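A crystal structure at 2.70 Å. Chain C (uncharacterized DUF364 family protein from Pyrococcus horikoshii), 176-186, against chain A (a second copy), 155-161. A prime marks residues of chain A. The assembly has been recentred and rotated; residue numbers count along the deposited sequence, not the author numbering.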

ATOM      1  N   VAL C 176       2.330  -5.576  19.347  1.00 30.39           N
ATOM      2  CA  VAL C 176       3.051  -6.406  18.377  1.00 30.03           C
ATOM      3  C   VAL C 176       4.054  -5.620  17.510  1.00 35.39           C
ATOM      4  O   VAL C 176       5.168  -6.098  17.300  1.00 35.75           O
ATOM      5  CB  VAL C 176       2.134  -7.332  17.533  1.00 33.01           C
ATOM      6  CG1 VAL C 176       1.762  -8.585  18.307  1.00 32.88           C
ATOM      7  CG2 VAL C 176       0.890  -6.599  17.052  1.00 32.43           C
ATOM      8  N   ASN C 177       3.674  -4.406  17.020  1.00 32.38           N
ATOM      9  CA  ASN C 177       4.588  -3.614  16.167  1.00 32.91           C
ATOM     10  C   ASN C 177       5.628  -2.780  16.953  1.00 38.96           C
ATOM     11  O   ASN C 177       6.525  -2.175  16.350  1.00 39.69           O
ATOM     12  CB  ASN C 177       3.821  -2.754  15.123  1.00 31.47           C
ATOM     13  CG  ASN C 177       2.816  -1.782  15.695  1.00 46.88           C
ATOM     14  OD1 ASN C 177       2.838  -1.441  16.880  1.00 40.74           O
ATOM     15  ND2 ASN C 177       1.955  -1.259  14.837  1.00 36.61           N
ATOM     16  N   GLY C 178       5.530  -2.807  18.282  1.00 35.72           N
ATOM     17  CA  GLY C 178       6.484  -2.130  19.159  1.00 35.91           C
ATOM     18  C   GLY C 178       6.306  -0.626  19.261  1.00 38.35           C
ATOM     19  O   GLY C 178       7.215   0.073  19.726  1.00 38.67           O
ATOM     20  N   THR C 179       5.121  -0.107  18.858  1.00 32.74           N
ATOM     21  CA  THR C 179       4.840   1.332  18.961  1.00 31.59           C
ATOM     22  C   THR C 179       4.402   1.734  20.381  1.00 33.17           C
ATOM     23  O   THR C 179       4.378   2.923  20.693  1.00 33.38           O
ATOM     24  CB  THR C 179       3.820   1.787  17.892  1.00 38.29           C
ATOM     25  OG1 THR C 179       2.624   1.031  18.028  1.00 38.48           O
ATOM     26  CG2 THR C 179       4.361   1.663  16.480  1.00 35.08           C
ATOM     27  N   LEU C 180       4.081   0.741  21.249  1.00 27.64           N
ATOM     28  CA  LEU C 180       3.616   1.008  22.621  1.00 27.44           C
ATOM     29  C   LEU C 180       4.633   1.808  23.446  1.00 31.93           C
ATOM     30  O   LEU C 180       4.245   2.731  24.170  1.00 33.09           O
ATOM     31  CB  LEU C 180       3.242  -0.306  23.341  1.00 27.39           C
ATOM     32  CG  LEU C 180       2.714  -0.177  24.790  1.00 31.96           C
ATOM     33  CD1 LEU C 180       1.488   0.733  24.862  1.00 31.48           C
ATOM     34  CD2 LEU C 180       2.390  -1.530  25.364  1.00 34.60           C
ATOM     35  N   ASP C 181       5.934   1.468  23.323  1.00 26.76           N
ATOM     36  CA  ASP C 181       7.014   2.155  24.035  1.00 26.26           C
ATOM     37  C   ASP C 181       7.050   3.661  23.715  1.00 26.97           C
ATOM     38  O   ASP C 181       7.208   4.477  24.625  1.00 28.23           O
ATOM     39  CB  ASP C 181       8.366   1.491  23.718  1.00 28.78           C
ATOM     40  CG  ASP C 181       8.617   0.223  24.514  1.00 41.71           C
ATOM     41  OD1 ASP C 181       9.112   0.332  25.655  1.00 45.25           O
ATOM     42  OD2 ASP C 181       8.403  -0.885  23.958  1.00 43.95           O
HETATM   43  N   MSE C 182       6.862   4.023  22.428  1.00 19.80           N
HETATM   44  CA  MSE C 182       6.834   5.425  21.982  1.00 18.53           C
HETATM   45  C   MSE C 182       5.555   6.136  22.476  1.00 23.16           C
HETATM   46  O   MSE C 182       5.640   7.244  23.015  1.00 23.12           O
HETATM   47  CB  MSE C 182       6.947   5.504  20.437  1.00 19.45           C
HETATM   48  CG  MSE C 182       6.936   6.943  19.879  1.00 25.48           C
HETATM   49 SE   MSE C 182       5.124   7.650  19.561  0.75 31.35          SE
HETATM   50  CE  MSE C 182       4.559   6.419  18.176  1.00 27.17           C
ATOM     51  N   ILE C 183       4.373   5.486  22.294  1.00 19.27           N
ATOM     52  CA  ILE C 183       3.076   6.040  22.701  1.00 19.09           C
ATOM     53  C   ILE C 183       3.090   6.456  24.174  1.00 25.60           C
ATOM     54  O   ILE C 183       2.677   7.573  24.496  1.00 26.59           O
ATOM     55  CB  ILE C 183       1.912   5.047  22.368  1.00 20.96           C
ATOM     56  CG1 ILE C 183       1.704   4.931  20.832  1.00 19.90           C
ATOM     57  CG2 ILE C 183       0.598   5.461  23.083  1.00 22.28           C
ATOM     58  CD1 ILE C 183       0.953   3.670  20.375  1.00 20.55           C
ATOM     59  N   LEU C 184       3.618   5.587  25.058  1.00 22.78           N
ATOM     60  CA  LEU C 184       3.684   5.875  26.494  1.00 23.97           C
ATOM     61  C   LEU C 184       4.702   6.979  26.814  1.00 30.42           C
ATOM     62  O   LEU C 184       4.439   7.823  27.668  1.00 30.86           O
ATOM     63  CB  LEU C 184       4.001   4.599  27.293  1.00 24.10           C
ATOM     64  CG  LEU C 184       2.920   3.505  27.263  1.00 27.41           C
ATOM     65  CD1 LEU C 184       3.400   2.257  27.963  1.00 27.50           C
ATOM     66  CD2 LEU C 184       1.611   3.998  27.885  1.00 29.47           C
ATOM     67  N   ASP C 185       5.850   6.990  26.101  1.00 27.88           N
ATOM     68  CA  ASP C 185       6.876   8.026  26.274  1.00 28.57           C
ATOM     69  C   ASP C 185       6.340   9.412  25.879  1.00 32.08           C
ATOM     70  O   ASP C 185       6.653  10.404  26.543  1.00 32.71           O
ATOM     71  CB  ASP C 185       8.144   7.680  25.457  1.00 30.51           C
ATOM     72  CG  ASP C 185       9.141   8.833  25.317  1.00 43.20           C
ATOM     73  OD1 ASP C 185       9.536   9.407  26.357  1.00 45.96           O
ATOM     74  OD2 ASP C 185       9.548   9.135  24.168  1.00 47.86           O
ATOM     75  N   ARG C 186       5.520   9.477  24.813  1.00 27.30           N
ATOM     76  CA  ARG C 186       4.969  10.745  24.329  1.00 27.19           C
ATOM     77  C   ARG C 186       3.661  11.143  25.039  1.00 32.42           C
ATOM     78  O   ARG C 186       3.200  12.270  24.876  1.00 32.11           O
ATOM     79  CB  ARG C 186       4.786  10.717  22.797  1.00 25.84           C
ATOM     80  CG  ARG C 186       6.102  10.494  22.024  1.00 32.07           C
ATOM     81  CD  ARG C 186       7.148  11.553  22.349  1.00 31.59           C
ATOM     82  NE  ARG C 186       6.805  12.849  21.769  1.00 35.28           N
ATOM     83  CZ  ARG C 186       7.437  13.980  22.055  1.00 49.03           C
ATOM     84  NH1 ARG C 186       8.435  13.986  22.933  1.00 43.44           N
ATOM     85  NH2 ARG C 186       7.069  15.116  21.482  1.00 31.83           N
TER
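Chain A, residues 155-161: DTLEYHI

Chain A brings a short stretch, helical in phi/psi from Asp155′ onward and regularly hydrogen-bonded as a helix by Glu158′ to Ile161′, against a loop and the helix that follows it in chain C. The two backbones advance together: Thr156′ is level with Thr179, CA to CA 6.4 Å, and Tyr159′ with Met182, CA to CA 7.3 Å. A step of three residues on one chain matches a step of three on the other. Thr156′, Tyr159′ and His160′, all with CA-to-CB bonds toward chain C, supply nearly all of chain A's share of the 368 Å² buried between the stretches.

Val176 takes no part. At Asn177 the backbone makes the approach, its O lying 3.3 Å from OG1 of Thr156′, while the side chain, chi1 in p, serves its own loop: OD1 of Asn177 accepts a hydrogen bond from OG1 of Thr179 at 2.7 Å and a weak one from N of Thr179 at 3.3 Å. The turn is thus braced from within.

Gly178 follows with phi 77° and psi 17°, a conformation that by itself favours glycine. The contact adds a second constraint, since an ideal CB here would point toward chain A and come within 3.2 Å of His160′ NE2. With that space empty, NE2 of His160′ reaches the backbone and donates a hydrogen bond to Gly178 O at 3.0 Å, with an N-H...O angle of 147°. The carbonyl lies at the ring edge, as a donor in the ring plane requires. Thr179 adds a methyl contact, its CG2 3.9 Å from CG2 of Thr156′.

Chain C then runs on as a helix. The CA-to-CB bonds of Leu180 and Ile183 point away, whereas those of Asp181 and Asp185, four residues apart and so on one side of the helix, point toward chain A. Asp181 touches two rings: its CB is 4.1 Å from CE2 of Tyr159′, and its OD2, hydrogen-bonded elsewhere in the structure, is 3.9 Å from CE1 of His160′.

Met182, present as selenomethionine, lays its CB over one face of the Tyr159′ ring, 3.9 Å from the centroid and 20° off the normal, a CH-pi contact; CB to CE1 of Tyr159′ is 3.7 Å. The end of its side chain, SE and CE, leads away. One turn beyond Asp181, Asp185 meets the same ring at its edge, where OH of Tyr159′ donates a weak hydrogen bond to OD2 of Asp185 at 3.1 Å. Arg186 stays clear of chain A's stretch.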

ATOM      1  N   ASP A 155       9.651   1.019   9.691  1.00 33.80           N
ATOM      2  CA  ASP A 155      10.002   2.274  10.365  1.00 33.34           C
ATOM      3  C   ASP A 155       9.619   2.263  11.864  1.00 36.60           C
ATOM      4  O   ASP A 155      10.078   3.120  12.622  1.00 35.92           O
ATOM      5  CB  ASP A 155       9.398   3.486   9.639  1.00 35.19           C
ATOM      6  CG  ASP A 155       7.886   3.551   9.687  1.00 49.87           C
ATOM      7  OD1 ASP A 155       7.352   4.322  10.513  1.00 51.32           O
ATOM      8  OD2 ASP A 155       7.243   2.901   8.847  1.00 57.71           O
ATOM      9  N   THR A 156       8.831   1.249  12.296  1.00 33.24           N
ATOM     10  CA  THR A 156       8.439   1.094  13.706  1.00 33.27           C
ATOM     11  C   THR A 156       9.628   0.616  14.561  1.00 36.03           C
ATOM     12  O   THR A 156       9.607   0.760  15.788  1.00 35.16           O
ATOM     13  CB  THR A 156       7.225   0.148  13.836  1.00 40.22           C
ATOM     14  OG1 THR A 156       7.583  -1.147  13.361  1.00 38.67           O
ATOM     15  CG2 THR A 156       6.007   0.661  13.091  1.00 38.87           C
ATOM     16  N   LEU A 157      10.672   0.062  13.900  1.00 32.12           N
ATOM     17  CA  LEU A 157      11.868  -0.444  14.577  1.00 31.65           C
ATOM     18  C   LEU A 157      12.945   0.637  14.720  1.00 34.19           C
ATOM     19  O   LEU A 157      13.951   0.410  15.396  1.00 34.54           O
ATOM     20  CB  LEU A 157      12.434  -1.680  13.842  1.00 31.71           C
ATOM     21  CG  LEU A 157      11.497  -2.902  13.753  1.00 36.86           C
ATOM     22  CD1 LEU A 157      12.083  -3.973  12.858  1.00 37.08           C
ATOM     23  CD2 LEU A 157      11.190  -3.469  15.142  1.00 39.64           C
ATOM     24  N   GLU A 158      12.725   1.828  14.103  1.00 28.63           N
ATOM     25  CA  GLU A 158      13.657   2.959  14.210  1.00 27.24           C
ATOM     26  C   GLU A 158      13.810   3.370  15.662  1.00 32.32           C
ATOM     27  O   GLU A 158      14.932   3.489  16.157  1.00 33.15           O
ATOM     28  CB  GLU A 158      13.165   4.157  13.381  1.00 27.53           C
ATOM     29  CG  GLU A 158      13.229   3.942  11.880  1.00 33.69           C
ATOM     30  CD  GLU A 158      12.620   5.059  11.052  1.00 45.44           C
ATOM     31  OE1 GLU A 158      12.269   6.108  11.634  1.00 36.35           O
ATOM     32  OE2 GLU A 158      12.500   4.886   9.821  1.00 43.40           O
ATOM     33  N   TYR A 159      12.672   3.508  16.376  1.00 28.34           N
ATOM     34  CA  TYR A 159      12.628   3.910  17.787  1.00 28.12           C
ATOM     35  C   TYR A 159      13.561   3.051  18.669  1.00 33.24           C
ATOM     36  O   TYR A 159      14.128   3.559  19.637  1.00 32.81           O
ATOM     37  CB  TYR A 159      11.176   3.841  18.309  1.00 28.71           C
ATOM     38  CG  TYR A 159      10.983   4.474  19.669  1.00 29.80           C
ATOM     39  CD1 TYR A 159      10.652   5.820  19.793  1.00 31.48           C
ATOM     40  CD2 TYR A 159      11.076   3.716  20.833  1.00 30.96           C
ATOM     41  CE1 TYR A 159      10.465   6.408  21.044  1.00 32.23           C
ATOM     42  CE2 TYR A 159      10.906   4.295  22.089  1.00 32.40           C
ATOM     43  CZ  TYR A 159      10.602   5.643  22.192  1.00 39.30           C
ATOM     44  OH  TYR A 159      10.432   6.219  23.426  1.00 40.26           O
ATOM     45  N   HIS A 160      13.734   1.762  18.315  1.00 30.45           N
ATOM     46  CA  HIS A 160      14.539   0.832  19.108  1.00 30.76           C
ATOM     47  C   HIS A 160      15.984   0.675  18.591  1.00 34.12           C
ATOM     48  O   HIS A 160      16.871   0.343  19.373  1.00 34.78           O
ATOM     49  CB  HIS A 160      13.850  -0.537  19.188  1.00 31.96           C
ATOM     50  CG  HIS A 160      12.397  -0.460  19.543  1.00 35.50           C
ATOM     51  ND1 HIS A 160      11.981  -0.253  20.846  1.00 37.82           N
ATOM     52  CD2 HIS A 160      11.306  -0.566  18.747  1.00 36.91           C
ATOM     53  CE1 HIS A 160      10.659  -0.243  20.804  1.00 37.28           C
ATOM     54  NE2 HIS A 160      10.207  -0.428  19.563  1.00 37.11           N
ATOM     55  N   ILE A 161      16.214   0.881  17.275  1.00 29.02           N
ATOM     56  CA  ILE A 161      17.549   0.686  16.679  1.00 28.18           C
ATOM     57  C   ILE A 161      18.398   1.979  16.640  1.00 31.72           C
ATOM     58  O   ILE A 161      19.612   1.914  16.855  1.00 32.05           O
ATOM     59  CB  ILE A 161      17.465  -0.034  15.295  1.00 30.36           C
ATOM     60  CG1 ILE A 161      16.843  -1.450  15.454  1.00 30.50           C
ATOM     61  CG2 ILE A 161      18.853  -0.107  14.609  1.00 30.89           C
ATOM     62  CD1 ILE A 161      16.434  -2.115  14.159  1.00 34.42           C
TER